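Local coordinates for hydroquinone dioxygenase large subunit (Pseudomonas sp., PDB 4ZXA), which forms, with a small subunit, an iron(II)-dependent hydroquinone 1,2-dioxygenase that cleaves the hydroquinone ring, here holding cadmium and the substrate-like 4-hydroxybenzonitrile, at residues E[59-62]-E[63-67]; E[77-80]-E[81-85]; E[91-95]-E[96-100]; E[296-299]-E[300-303]. All blocks are in the same frame, centred on the assembly; numbering follows the deposited sequence.

Contact 1: residues E[59-62]-E[63-67]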
loop_
_atom_site.group_PDB
_atom_site.type_symbol
_atom_site.label_atom_id
_atom_site.label_comp_id
_atom_site.label_asym_id
_atom_site.label_seq_id
_atom_site.Cartn_x
_atom_site.Cartn_y
_atom_site.Cartn_z
ATOM N N HIS E 59 -8.346 -1.645 12.833
ATOM C CA HIS E 59 -7.349 -1.611 11.786
ATOM C C HIS E 59 -7.909 -1.007 10.492
ATOM O O HIS E 59 -9.018 -1.329 10.061
ATOM C CB HIS E 59 -6.791 -3.012 11.562
ATOM C CG HIS E 59 -5.772 -3.081 10.474
ATOM N ND1 HIS E 59 -4.495 -2.590 10.623
ATOM C CD2 HIS E 59 -5.843 -3.578 9.216
ATOM C CE1 HIS E 59 -3.817 -2.788 9.510
ATOM N NE2 HIS E 59 -4.609 -3.389 8.641
ATOM N N LEU E 60 -7.143 -0.112 9.886
ATOM C CA LEU E 60 -7.582 0.542 8.667
ATOM C C LEU E 60 -6.894 -0.057 7.447
ATOM O O LEU E 60 -5.704 -0.374 7.478
ATOM C CB LEU E 60 -7.298 2.045 8.722
ATOM C CG LEU E 60 -8.302 3.040 9.314
ATOM C CD1 LEU E 60 -9.514 2.361 9.949
ATOM C CD2 LEU E 60 -7.595 3.957 10.300
ATOM N N ILE E 61 -7.663 -0.208 6.376
ATOM C CA ILE E 61 -7.124 -0.565 5.081
ATOM C C ILE E 61 -7.748 0.356 4.033
ATOM O O ILE E 61 -8.969 0.493 3.980
ATOM C CB ILE E 61 -7.428 -2.033 4.740
ATOM C CG1 ILE E 61 -6.902 -2.951 5.843
ATOM C CG2 ILE E 61 -6.844 -2.403 3.398
ATOM C CD1 ILE E 61 -7.346 -4.394 5.692
ATOM N N PRO E 62 -6.912 1.002 3.208
ATOM C CA PRO E 62 -7.392 1.860 2.109
ATOM C C PRO E 62 -8.462 1.125 1.294
ATOM O O PRO E 62 -8.267 -0.045 0.962
ATOM C CB PRO E 62 -6.145 2.062 1.248
ATOM C CG PRO E 62 -4.996 1.891 2.220
ATOM C CD PRO E 62 -5.449 0.835 3.196
ATOM N N ALA E 63 -9.556 1.813 0.972
ATOM C CA ALA E 63 -10.760 1.185 0.440
ATOM C C ALA E 63 -10.539 0.467 -0.879
ATOM O O ALA E 63 -11.157 -0.572 -1.133
ATOM C CB ALA E 63 -11.881 2.217 0.298
ATOM N N ASP E 64 -9.685 1.019 -1.734
ATOM C CA ASP E 64 -9.414 0.331 -2.988
ATOM C C ASP E 64 -8.657 -0.980 -2.741
ATOM O O ASP E 64 -9.042 -2.017 -3.262
ATOM C CB ASP E 64 -8.710 1.222 -4.021
ATOM C CG ASP E 64 -7.399 1.800 -3.515
ATOM O OD1 ASP E 64 -7.134 1.736 -2.292
ATOM O OD2 ASP E 64 -6.634 2.340 -4.358
ATOM N N ILE E 65 -7.611 -0.939 -1.922
ATOM C CA ILE E 65 -6.872 -2.148 -1.561
ATOM C C ILE E 65 -7.812 -3.201 -0.971
ATOM O O ILE E 65 -7.800 -4.371 -1.396
ATOM C CB ILE E 65 -5.686 -1.817 -0.616
ATOM C CG1 ILE E 65 -4.679 -0.936 -1.365
ATOM C CG2 ILE E 65 -5.014 -3.063 -0.097
ATOM C CD1 ILE E 65 -3.485 -0.545 -0.544
ATOM N N PHE E 66 -8.652 -2.767 -0.032
ATOM C CA PHE E 66 -9.610 -3.656 0.616
ATOM C C PHE E 66 -10.566 -4.307 -0.366
ATOM O O PHE E 66 -10.770 -5.520 -0.317
ATOM C CB PHE E 66 -10.431 -2.918 1.668
ATOM C CG PHE E 66 -11.302 -3.819 2.485
ATOM C CD1 PHE E 66 -12.612 -4.070 2.110
ATOM C CD2 PHE E 66 -10.808 -4.421 3.633
ATOM C CE1 PHE E 66 -13.429 -4.913 2.871
ATOM C CE2 PHE E 66 -11.618 -5.265 4.408
ATOM C CZ PHE E 66 -12.927 -5.506 4.026
ATOM N N LEU E 67 -11.163 -3.503 -1.241
ATOM C CA LEU E 67 -12.128 -4.025 -2.208
ATOM C C LEU E 67 -11.512 -4.991 -3.216
ATOM O O LEU E 67 -12.114 -6.023 -3.514
ATOM C CB LEU E 67 -12.864 -2.900 -2.938
ATOM C CG LEU E 67 -13.777 -2.109 -2.003
ATOM C CD1 LEU E 67 -14.194 -0.815 -2.661
ATOM C CD2 LEU E 67 -14.990 -2.961 -1.594
#
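A strand-to-helix junction turns at Pro62 and Phe66: strand 55-62 ends in the N-cap residue Pro62 and helix 63-75 starts at once, its short first segment running at 89° to strand 59-62. The first turn closes with the backbone bond from Phe66 N to Pro62 O, 2.9 Å long and nearly straight at 169°. Proline suits the cap, since its ring fixes phi and its missing N-H is tolerated where the backbone bonds to Ala46 and Tyr44 come from its neighbours Ile61 and Ala63. That ring lies alongside Ile65, pointing the same way, with Pro62 CG 4.0 Å from Ile65 CD1.

Beneath the corner, Ile61 turns its two branches to different partners. CG2, placed anti to the backbone N by chi1 of -56°, touches Ile65 CG2 and Phe66 CB, each at 4.0 Å, while CD1 comes up to the edge of the Phe66 ring near its plane. The ring meets Phe85 edge to face. Asp64 accepts from the next residue's amide in a clearly bent bond, with Asp64 OD1 2.7 Å from Ile65 N and the N-H arriving from above the carboxylate plane.

Ile61 and Phe66 pack at the buried side of the bend, Pro62 and Ile65 lie toward its more exposed side, and an acid at the helix start takes up an amide of the first turn, where its negative charge probably interacts well with the helix dipole.

Contact 2: residues E[77-80]-E[81-85]; sequences GFFY and GWVNF. With H8N (4-hydroxybenzonitrile), chain J.
Phe79 and Val83 meet where the loop after helix 63-75 enters strand 82-84, just past the Schellman motif in which Gly77, with positive phi, ends the helix. The contact across the loop is apolar. Val83 points back at the loop and sets its CG2 methyl 3.8 Å from Phe79 CB; the same methyl lies 3.9 Å from Phe78 O, so one small branch packs against two consecutive residues. A beta-branched valine suits this place, being at home in a strand and short enough to fit beneath the loop.

The backbone conformation is the second element. Gly77, Phe78 and Phe79 in succession, and then Gly81, have positive phi, so the chain kinks sharply on each side of Tyr80. A CB at Gly81 would come close to Tyr80 O, and positive phi is easiest for glycine; Phe79 nevertheless bears nearly the same uncommon angles with a side chain.

A polar bond leads out to a neighbour. Tyr80 O is hydrogen-bonded to NE2 of His256, a ligand of the cadmium ion, so the loop carbonyl probably steadies the orientation of that imidazole.

The remaining contacts are with rings and ligand. Phe79 belongs to the 4-hydroxybenzonitrile pocket, where it also meets the rings of Trp76 and His256. With CG swung anti to the backbone N (chi1 -151°), its ring reaches the nitrile end of the ligand rather than the phenol end: the nitrile nitrogen NAA lies at the ring edge, in its plane, 3.7 Å from Phe79 CE2.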
loop_
_atom_site.group_PDB
_atom_site.type_symbol
_atom_site.label_atom_id
_atom_site.label_comp_id
_atom_site.label_asym_id
_atom_site.label_seq_id
_atom_site.Cartn_x
_atom_site.Cartn_y
_atom_site.Cartn_z
ATOM N N GLY E 77 -13.881 -18.138 -4.068
ATOM C CA GLY E 77 -14.501 -19.012 -3.087
ATOM C C GLY E 77 -13.564 -19.265 -1.928
ATOM O O GLY E 77 -13.553 -20.350 -1.339
ATOM N N PHE E 78 -12.772 -18.246 -1.604
ATOM C CA PHE E 78 -11.804 -18.298 -0.507
ATOM C C PHE E 78 -10.567 -19.129 -0.818
ATOM O O PHE E 78 -9.729 -19.361 0.050
ATOM C CB PHE E 78 -12.480 -18.681 0.816
ATOM C CG PHE E 78 -13.547 -17.707 1.227
ATOM C CD1 PHE E 78 -13.197 -16.476 1.781
ATOM C CD2 PHE E 78 -14.887 -17.988 1.015
ATOM C CE1 PHE E 78 -14.173 -15.542 2.148
ATOM C CE2 PHE E 78 -15.867 -17.073 1.373
ATOM C CZ PHE E 78 -15.513 -15.840 1.943
ATOM N N PHE E 79 -10.450 -19.557 -2.072
ATOM C CA PHE E 79 -9.202 -20.108 -2.568
ATOM C C PHE E 79 -8.752 -21.301 -1.721
ATOM O O PHE E 79 -9.569 -22.137 -1.337
ATOM C CB PHE E 79 -8.135 -19.008 -2.562
ATOM C CG PHE E 79 -7.075 -19.176 -3.621
ATOM C CD1 PHE E 79 -7.282 -20.013 -4.705
ATOM C CD2 PHE E 79 -5.867 -18.504 -3.523
ATOM C CE1 PHE E 79 -6.294 -20.173 -5.686
ATOM C CE2 PHE E 79 -4.877 -18.662 -4.490
ATOM C CZ PHE E 79 -5.090 -19.490 -5.574
ATOM N N TYR E 80 -7.452 -21.369 -1.440
ATOM C CA TYR E 80 -6.865 -22.417 -0.603
ATOM C C TYR E 80 -5.942 -21.715 0.352
ATOM O O TYR E 80 -5.490 -20.619 0.061
ATOM C CB TYR E 80 -6.028 -23.397 -1.446
ATOM C CG TYR E 80 -6.797 -23.973 -2.575
ATOM C CD1 TYR E 80 -7.620 -25.066 -2.382
ATOM C CD2 TYR E 80 -6.754 -23.393 -3.836
ATOM C CE1 TYR E 80 -8.358 -25.597 -3.424
ATOM C CE2 TYR E 80 -7.497 -23.909 -4.886
ATOM C CZ TYR E 80 -8.293 -25.013 -4.675
ATOM O OH TYR E 80 -9.024 -25.534 -5.716
ATOM N N GLY E 81 -5.615 -22.345 1.466
ATOM C CA GLY E 81 -4.656 -21.750 2.383
ATOM C C GLY E 81 -5.059 -20.360 2.863
ATOM O O GLY E 81 -6.248 -20.092 3.097
ATOM N N TRP E 82 -4.076 -19.470 2.999
ATOM C CA TRP E 82 -4.313 -18.169 3.614
ATOM C C TRP E 82 -4.341 -17.049 2.579
ATOM O O TRP E 82 -3.349 -16.805 1.886
ATOM C CB TRP E 82 -3.232 -17.846 4.644
ATOM C CG TRP E 82 -3.159 -18.761 5.824
ATOM C CD1 TRP E 82 -3.489 -18.464 7.119
ATOM C CD2 TRP E 82 -2.687 -20.119 5.838
ATOM N NE1 TRP E 82 -3.267 -19.554 7.930
ATOM C CE2 TRP E 82 -2.773 -20.582 7.165
ATOM C CE3 TRP E 82 -2.210 -20.987 4.849
ATOM C CZ2 TRP E 82 -2.397 -21.884 7.533
ATOM C CZ3 TRP E 82 -1.841 -22.280 5.219
ATOM C CH2 TRP E 82 -1.933 -22.711 6.547
ATOM N N VAL E 83 -5.474 -16.360 2.490
ATOM C CA VAL E 83 -5.605 -15.199 1.629
ATOM C C VAL E 83 -5.505 -13.932 2.496
ATOM O O VAL E 83 -6.405 -13.626 3.278
ATOM C CB VAL E 83 -6.945 -15.240 0.907
ATOM C CG1 VAL E 83 -7.119 -14.010 0.029
ATOM C CG2 VAL E 83 -7.084 -16.544 0.096
ATOM N N ASN E 84 -4.393 -13.212 2.380
ATOM C CA ASN E 84 -4.162 -12.064 3.231
ATOM C C ASN E 84 -4.457 -10.756 2.517
ATOM O O ASN E 84 -3.910 -10.489 1.431
ATOM C CB ASN E 84 -2.737 -12.057 3.758
ATOM C CG ASN E 84 -2.425 -13.277 4.600
ATOM O OD1 ASN E 84 -1.846 -14.249 4.111
ATOM N ND2 ASN E 84 -2.791 -13.229 5.867
ATOM N N PHE E 85 -5.346 -9.964 3.127
ATOM C CA PHE E 85 -5.750 -8.673 2.595
ATOM C C PHE E 85 -4.580 -7.753 2.799
ATOM O O PHE E 85 -4.313 -6.874 1.999
ATOM C CB PHE E 85 -6.934 -8.130 3.379
ATOM C CG PHE E 85 -8.249 -8.718 2.982
ATOM C CD1 PHE E 85 -8.354 -10.055 2.643
ATOM C CD2 PHE E 85 -9.390 -7.927 2.967
ATOM C CE1 PHE E 85 -9.585 -10.608 2.284
ATOM C CE2 PHE E 85 -10.619 -8.453 2.607
ATOM C CZ PHE E 85 -10.723 -9.810 2.267
HETATM N NAA H8N J . -1.415 -17.887 -5.409
HETATM C CAC H8N J . -1.847 -17.340 -6.316
HETATM C CAI H8N J . -2.376 -16.636 -7.522
HETATM C CAF H8N J . -1.512 -16.418 -8.587
HETATM C CAD H8N J . -1.965 -15.762 -9.728
HETATM C CAH H8N J . -3.286 -15.345 -9.760
HETATM O OAB H8N J . -3.741 -14.687 -10.871
HETATM C CAE H8N J . -4.153 -15.561 -8.694
HETATM C CAG H8N J . -3.693 -16.218 -7.564
#

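Contact 3: residues E[91-95]-E[96-100]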
loop_
_atom_site.group_PDB
_atom_site.type_symbol
_atom_site.label_atom_id
_atom_site.label_comp_id
_atom_site.label_asym_id
_atom_site.label_seq_id
_atom_site.Cartn_x
_atom_site.Cartn_y
_atom_site.Cartn_z
ATOM N N THR E 91 -8.124 -14.564 5.557
ATOM C CA THR E 91 -8.969 -15.730 5.720
ATOM C C THR E 91 -8.190 -16.997 5.425
ATOM O O THR E 91 -7.206 -16.985 4.688
ATOM C CB THR E 91 -10.205 -15.660 4.824
ATOM O OG1 THR E 91 -9.812 -15.352 3.493
ATOM C CG2 THR E 91 -11.132 -14.571 5.300
ATOM N N ARG E 92 -8.619 -18.093 6.026
ATOM C CA ARG E 92 -7.988 -19.372 5.782
ATOM C C ARG E 92 -9.143 -20.241 5.393
ATOM O O ARG E 92 -10.097 -20.359 6.145
ATOM C CB ARG E 92 -7.333 -19.898 7.060
ATOM C CG ARG E 92 -6.120 -20.792 6.834
ATOM C CD ARG E 92 -6.456 -22.092 6.083
ATOM N NE ARG E 92 -5.353 -23.052 6.194
ATOM C CZ ARG E 92 -5.298 -24.229 5.573
ATOM N NH1 ARG E 92 -6.275 -24.608 4.763
ATOM N NH2 ARG E 92 -4.255 -25.025 5.759
ATOM N N ASN E 93 -9.101 -20.803 4.194
ATOM C CA ASN E 93 -10.193 -21.658 3.773
ATOM C C ASN E 93 -9.978 -23.037 4.371
ATOM O O ASN E 93 -8.904 -23.633 4.193
ATOM C CB ASN E 93 -10.292 -21.739 2.248
ATOM C CG ASN E 93 -11.658 -22.233 1.778
ATOM O OD1 ASN E 93 -12.473 -22.678 2.584
ATOM N ND2 ASN E 93 -11.913 -22.149 0.468
ATOM N N TYR E 94 -11.007 -23.515 5.055
ATOM C CA TYR E 94 -11.034 -24.847 5.624
ATOM C C TYR E 94 -12.030 -25.737 4.883
ATOM O O TYR E 94 -12.436 -26.779 5.381
ATOM C CB TYR E 94 -11.245 -24.808 7.136
ATOM C CG TYR E 94 -9.979 -24.416 7.852
ATOM C CD1 TYR E 94 -8.841 -25.194 7.751
ATOM C CD2 TYR E 94 -9.906 -23.247 8.593
ATOM C CE1 TYR E 94 -7.676 -24.837 8.384
ATOM C CE2 TYR E 94 -8.741 -22.882 9.229
ATOM C CZ TYR E 94 -7.630 -23.683 9.120
ATOM O OH TYR E 94 -6.464 -23.334 9.748
ATOM N N TYR E 95 -12.381 -25.324 3.668
ATOM C CA TYR E 95 -13.235 -26.126 2.793
ATOM C C TYR E 95 -14.609 -26.575 3.307
ATOM O O TYR E 95 -14.934 -27.756 3.291
ATOM C CB TYR E 95 -12.410 -27.286 2.246
ATOM C CG TYR E 95 -10.995 -26.841 1.971
ATOM C CD1 TYR E 95 -10.741 -25.801 1.088
ATOM C CD2 TYR E 95 -9.921 -27.423 2.618
ATOM C CE1 TYR E 95 -9.462 -25.374 0.841
ATOM C CE2 TYR E 95 -8.636 -27.000 2.378
ATOM C CZ TYR E 95 -8.412 -25.976 1.487
ATOM O OH TYR E 95 -7.133 -25.550 1.239
ATOM N N GLY E 96 -15.387 -25.612 3.791
ATOM C CA GLY E 96 -16.714 -25.847 4.337
ATOM C C GLY E 96 -16.919 -24.822 5.427
ATOM O O GLY E 96 -18.007 -24.302 5.648
ATOM N N LYS E 97 -15.820 -24.546 6.101
ATOM C CA LYS E 97 -15.687 -23.490 7.105
ATOM C C LYS E 97 -14.542 -22.553 6.699
ATOM O O LYS E 97 -13.571 -22.981 6.073
ATOM C CB LYS E 97 -15.398 -24.093 8.484
ATOM C CG LYS E 97 -16.569 -24.857 9.106
ATOM C CD LYS E 97 -16.085 -25.835 10.190
ATOM C CE LYS E 97 -17.185 -26.161 11.201
ATOM N NZ LYS E 97 -18.455 -26.643 10.574
ATOM N N VAL E 98 -14.653 -21.274 7.045
ATOM C CA VAL E 98 -13.582 -20.327 6.766
ATOM C C VAL E 98 -13.254 -19.503 8.002
ATOM O O VAL E 98 -14.143 -18.879 8.582
ATOM C CB VAL E 98 -13.960 -19.338 5.644
ATOM C CG1 VAL E 98 -12.888 -18.269 5.506
ATOM C CG2 VAL E 98 -14.183 -20.064 4.323
ATOM N N ASP E 99 -11.981 -19.494 8.396
ATOM C CA ASP E 99 -11.520 -18.618 9.465
ATOM C C ASP E 99 -11.379 -17.184 8.964
ATOM O O ASP E 99 -10.767 -16.946 7.933
ATOM C CB ASP E 99 -10.162 -19.081 9.993
ATOM C CG ASP E 99 -10.279 -20.138 11.069
ATOM O OD1 ASP E 99 -11.410 -20.601 11.314
ATOM O OD2 ASP E 99 -9.245 -20.521 11.664
ATOM N N LEU E 100 -11.948 -16.227 9.696
ATOM C CA LEU E 100 -11.583 -14.821 9.516
ATOM C C LEU E 100 -10.701 -14.434 10.683
ATOM O O LEU E 100 -11.083 -14.626 11.836
ATOM C CB LEU E 100 -12.807 -13.912 9.474
ATOM C CG LEU E 100 -12.497 -12.426 9.312
ATOM C CD1 LEU E 100 -11.624 -12.164 8.086
ATOM C CD2 LEU E 100 -13.784 -11.645 9.190
HETATM O O HOH W 1 -14.895 -22.974 2.291
#
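Arg92 and Asp99 form the hydrogen-bonded pair of an antiparallel hairpin, joined by Arg92 N to Asp99 O and Asp99 N to Arg92 O, both 3.1 Å. The tight part is the buried face of Thr91, Asn93, Val98 and Leu100. Here Thr91 CG2 rests 3.7 Å from Leu100 CD1, and Thr91 CB packs on Val98 CG1, while the hydroxyl of Thr91 bonds to Asp73. Val98 CG2 lies against Asn93 OD1.

That oxygen has two donors: it accepts Tyr95 N at 2.9 Å, from above the carbonyl plane, in an Asx turn, and a water that donates to Asn93 OD1 also accepts from Gly96 N. The other end, Asn93 ND2, reaches Phe79 O. A leucine in place of Asn93 would probably leave Tyr95 N and Phe79 O without these partners and set the turn free to shift.

The side of Arg92 and Asp99, and the turn beyond it, is more open to solvent. Tyr94 brings its edge to the Asp99 carboxylate, with CE2 3.4 Å from Asp99 OD2 and the two planes 76° apart; Asp99 OD1 is held by Asn119. Arg92, bent at chi2 (-63°), curls over Tyr94 so that its CD lies above one ring face, offset toward the rim, and sends NH1 to Asn93 O at 2.9 Å. Lys97 leads outward to a salt bridge with Glu121.

At the tip Tyr94 N bonds to Lys97 O, and Gly96 adopts angles at which a side chain would strike Tyr95 O. The whole is a beta hairpin, strands 89-93 and 97-102, whose connecting loop begins with an Asx turn.

Contact 4: residues E[296-299]-E[300-303]. With CD (cadmium ion), chain I.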
loop_
_atom_site.group_PDB
_atom_site.type_symbol
_atom_site.label_atom_id
_atom_site.label_comp_id
_atom_site.label_asym_id
_atom_site.label_seq_id
_atom_site.Cartn_x
_atom_site.Cartn_y
_atom_site.Cartn_z
ATOM N N ALA E 296 7.575 -23.994 -9.717
ATOM C CA ALA E 296 6.774 -24.592 -8.661
ATOM C C ALA E 296 6.845 -23.693 -7.428
ATOM O O ALA E 296 7.925 -23.402 -6.918
ATOM C CB ALA E 296 7.277 -26.005 -8.331
ATOM N N MET E 297 5.694 -23.234 -6.960
ATOM C CA MET E 297 5.634 -22.517 -5.691
ATOM C C MET E 297 5.305 -23.506 -4.557
ATOM O O MET E 297 4.227 -24.098 -4.527
ATOM C CB MET E 297 4.619 -21.367 -5.777
ATOM C CG MET E 297 5.000 -20.268 -6.789
ATOM S SD MET E 297 6.336 -19.208 -6.174
ATOM C CE MET E 297 6.715 -18.214 -7.633
ATOM N N PRO E 298 6.252 -23.705 -3.636
ATOM C CA PRO E 298 6.129 -24.748 -2.609
ATOM C C PRO E 298 4.968 -24.523 -1.643
ATOM O O PRO E 298 4.411 -23.417 -1.530
ATOM C CB PRO E 298 7.460 -24.670 -1.847
ATOM C CG PRO E 298 8.382 -23.870 -2.732
ATOM C CD PRO E 298 7.501 -22.936 -3.501
ATOM N N ALA E 299 4.619 -25.587 -0.930
ATOM C CA ALA E 299 3.458 -25.569 -0.060
ATOM C C ALA E 299 3.719 -24.833 1.256
ATOM O O ALA E 299 2.789 -24.632 2.042
ATOM C CB ALA E 299 3.012 -26.981 0.211
ATOM N N ASP E 300 4.968 -24.436 1.502
ATOM C CA ASP E 300 5.330 -23.861 2.804
ATOM C C ASP E 300 5.778 -22.401 2.740
ATOM O O ASP E 300 6.453 -21.907 3.643
ATOM C CB ASP E 300 6.404 -24.717 3.501
ATOM C CG ASP E 300 7.693 -24.837 2.685
ATOM O OD1 ASP E 300 7.684 -24.509 1.470
ATOM O OD2 ASP E 300 8.715 -25.271 3.264
ATOM N N ILE E 301 5.409 -21.711 1.670
ATOM C CA ILE E 301 5.778 -20.311 1.547
ATOM C C ILE E 301 4.533 -19.463 1.356
ATOM O O ILE E 301 3.432 -19.976 1.172
ATOM C CB ILE E 301 6.819 -20.064 0.385
ATOM C CG1 ILE E 301 6.354 -20.675 -0.944
ATOM C CG2 ILE E 301 8.196 -20.624 0.743
ATOM C CD1 ILE E 301 5.279 -19.881 -1.658
ATOM N N ARG E 302 4.718 -18.157 1.427
ATOM C CA ARG E 302 3.695 -17.207 1.007
ATOM C C ARG E 302 4.353 -16.298 -0.029
ATOM O O ARG E 302 5.585 -16.180 -0.074
ATOM C CB ARG E 302 3.227 -16.378 2.195
ATOM C CG ARG E 302 4.330 -15.519 2.763
ATOM C CD ARG E 302 3.920 -14.884 4.064
ATOM N NE ARG E 302 4.246 -13.464 4.061
ATOM C CZ ARG E 302 4.203 -12.683 5.139
ATOM N NH1 ARG E 302 3.859 -13.193 6.319
ATOM N NH2 ARG E 302 4.512 -11.391 5.034
ATOM N N HIS E 303 3.551 -15.653 -0.862
ATOM C CA HIS E 303 4.112 -14.907 -1.977
ATOM C C HIS E 303 3.123 -13.888 -2.531
ATOM O O HIS E 303 1.944 -13.933 -2.214
ATOM C CB HIS E 303 4.564 -15.877 -3.070
ATOM C CG HIS E 303 3.469 -16.772 -3.572
ATOM N ND1 HIS E 303 3.692 -17.766 -4.486
ATOM C CD2 HIS E 303 2.149 -16.795 -3.286
ATOM C CE1 HIS E 303 2.545 -18.384 -4.750
ATOM N NE2 HIS E 303 1.601 -17.806 -4.039
HETATM CD CD CD I . -0.148 -19.162 -3.914
#
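Two torsions bring Met297 and His303 together: chi1 of His303 (57°) places the imidazole between its own backbone N and carbonyl carbon, and chi2 of Met297 (-75°) bends the thioether towards it. Met297 SD then meets the ring at its edge, 3.5 Å from His303 ND1, which donates a weak hydrogen bond to the sulfur. Met297 CG also lies in the ring plane at this edge, 3.6 Å from His303 ND1. The ring's other nitrogen, His303 NE2, binds the cadmium ion at 2.2 Å. His256, Asn258 and Glu262 are further metal ligands, so the methionine is a second-shell residue behind a first-shell one. A flexible, apolar side chain with a soft acceptor suits this position. With an alanine here, ND1 would probably lose its weak sulfur partner and this edge of the imidazole part of its packing, so that the ring is less firmly set.

Between these residues the chain makes a type I beta turn from Pro298 to Ile301, with Ala299 and Asp300 at its middle. The Pro298 ring packs on Ile301, whose CG1 is 3.4 Å from Pro298 O, a carbonyl that also accepts from Asn258 ND2. At the partly exposed corner, Asp300 OD1 sits 3.3 Å from Pro298 CB.

The turn links strand 293-297, the outermost within this chain of one cupin-like sheet, where Ala296 bonds through its backbone to the small subunit, to strand 301-307 of the other, where His303 is bonded through its backbone to His256 and strand 270-277 packs on Met297 and Ile301 through Val275.

In the fold
The four contacts are all local turns or junctions, yet they differ with depth. Contact 4 is the buried one and contact 2 lies nearest the centre of the chain; contact 4 supplies a metal ligand that also touches 4-hydroxybenzonitrile, and contact 2 a ring at its nitrile end. Contacts 1, 2 and 3 are partly buried; 1 and 3 lie away from the metal, though Asn93 of contact 3 is bonded to the loop of contact 2. Contacts 2, 3 and 4 all reach the same eight-stranded sheet, and Val83 N bonds to Thr91 O where strands 82-84 and 89-93 run side by side. Helix 63-75 joins contact 1 to contact 2. Apolar packing dominates contact 1, whereas polar bonds and water close the tip of contact 3.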